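Local structure of putative OMPA family lipoprotein (4B5C) at residues I66-N71 with A104-V109. The protein probably works in the Tol-Pal system as its outer-membrane lipoprotein, helping outer-membrane invagination during cell division and the upkeep of membrane integrity. Residues are numbered along the deposited sequence; the frame is centred on the assembly and turned at random.
Sequences ILIQGN and AQMEAV
I66 and M106 stand side by side on one face of the two strands of a right-handed beta-alpha-beta unit in the OmpA-like fold, and show how a parallel strand pair sorts its side chains onto two unlike faces. With I68 they are buried on the face lined by helix 78-98, where I68 rests on V92 and M106 on L96. I66 holds CG1 between its backbone N and carbonyl carbon (chi1 63°), which brings that carbon to 4.1 Å from M106 CG. The more open face carries L67, E107, Q69 and V109. Here L67 crosses E107 at a slant, its CD2 3.6 Å from E107 CB, while the carboxylate leads away from 66-71. Q69 instead runs alongside V109, and its CG meets V109 CG2 at 3.7 Å. Between the faces, the backbone of 66-71 bonds alternately to residues flanking M106 and A108: I68 N reaches E107 O, and I68 O receives V109 N. The ladder is weaker at E107 N to I66 O, 3.3 Å. Farther along, G70 N donates to V109 O at 2.8 Å, in the carbonyl plane and nearly straight, with 171° at the hydrogen.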
# COMPACT_ATOMS: atom_id res chain seq x y z
N ILE A 66 7.33 8.58 1.34
CA ILE A 66 6.94 7.28 0.81
C ILE A 66 5.93 7.42 -0.32
O ILE A 66 5.08 8.31 -0.30
CB ILE A 66 6.33 6.37 1.89
CG1 ILE A 66 5.03 6.99 2.43
CG2 ILE A 66 7.32 6.13 3.02
CD1 ILE A 66 4.17 6.01 3.20
N LEU A 67 6.04 6.55 -1.31
CA LEU A 67 4.99 6.40 -2.31
C LEU A 67 4.11 5.22 -1.93
O LEU A 67 4.59 4.12 -1.68
CB LEU A 67 5.57 6.19 -3.71
CG LEU A 67 6.22 7.38 -4.42
CD1 LEU A 67 6.63 7.00 -5.83
CD2 LEU A 67 5.28 8.58 -4.43
N ILE A 68 2.80 5.46 -1.86
CA ILE A 68 1.86 4.38 -1.61
C ILE A 68 1.33 3.91 -2.95
O ILE A 68 0.47 4.55 -3.55
CB ILE A 68 0.71 4.83 -0.70
CG1 ILE A 68 1.26 5.49 0.57
CG2 ILE A 68 -0.19 3.65 -0.36
CD1 ILE A 68 0.18 6.00 1.51
N GLN A 69 1.87 2.79 -3.43
CA GLN A 69 1.56 2.29 -4.76
C GLN A 69 0.46 1.24 -4.74
O GLN A 69 0.65 0.14 -4.19
CB GLN A 69 2.82 1.73 -5.42
CG GLN A 69 3.97 2.72 -5.44
CD GLN A 69 5.24 2.13 -6.02
OE1 GLN A 69 5.27 0.96 -6.42
NE2 GLN A 69 6.30 2.93 -6.07
N GLY A 70 -0.68 1.57 -5.33
CA GLY A 70 -1.80 0.66 -5.40
C GLY A 70 -1.74 -0.24 -6.62
O GLY A 70 -1.39 0.20 -7.72
N ASN A 71 -2.08 -1.51 -6.43
CA ASN A 71 -2.07 -2.48 -7.53
C ASN A 71 -3.36 -3.29 -7.57
O ASN A 71 -4.10 -3.32 -6.59
CB ASN A 71 -0.87 -3.41 -7.40
CG ASN A 71 0.45 -2.67 -7.43
OD1 ASN A 71 1.09 -2.55 -8.47
ND2 ASN A 71 0.87 -2.16 -6.27
N ALA A 104 2.90 16.09 3.61
CA ALA A 104 4.11 16.38 2.84
C ALA A 104 5.00 15.15 2.70
O ALA A 104 5.97 15.16 1.95
CB ALA A 104 4.89 17.53 3.47
N GLN A 105 4.65 14.08 3.42
CA GLN A 105 5.47 12.87 3.43
C GLN A 105 4.88 11.76 2.55
O GLN A 105 5.56 10.77 2.27
CB GLN A 105 5.64 12.34 4.86
CG GLN A 105 6.25 13.34 5.83
CD GLN A 105 6.43 12.75 7.22
OE1 GLN A 105 5.73 13.12 8.16
NE2 GLN A 105 7.38 11.84 7.36
N MET A 106 3.63 11.92 2.13
CA MET A 106 2.94 10.85 1.40
C MET A 106 2.41 11.26 0.04
O MET A 106 1.91 12.37 -0.15
CB MET A 106 1.80 10.28 2.25
CG MET A 106 2.24 9.74 3.60
SD MET A 106 0.85 9.08 4.54
CE MET A 106 -0.20 10.53 4.63
N GLU A 107 2.52 10.34 -0.92
CA GLU A 107 1.86 10.48 -2.22
C GLU A 107 1.27 9.13 -2.62
O GLU A 107 1.98 8.13 -2.70
CB GLU A 107 2.84 10.97 -3.29
CG GLU A 107 3.09 12.47 -3.23
CD GLU A 107 1.82 13.28 -3.45
OE1 GLU A 107 0.96 12.83 -4.23
OE2 GLU A 107 1.69 14.36 -2.83
N ALA A 108 -0.04 9.12 -2.84
CA ALA A 108 -0.73 7.90 -3.24
C ALA A 108 -0.79 7.80 -4.75
O ALA A 108 -1.36 8.67 -5.42
CB ALA A 108 -2.13 7.87 -2.64
N VAL A 109 -0.20 6.73 -5.30
CA VAL A 109 -0.19 6.52 -6.75
C VAL A 109 -0.74 5.14 -7.12
O VAL A 109 -0.77 4.23 -6.29
CB VAL A 109 1.22 6.69 -7.33
CG1 VAL A 109 1.78 8.06 -6.98
CG2 VAL A 109 2.15 5.59 -6.82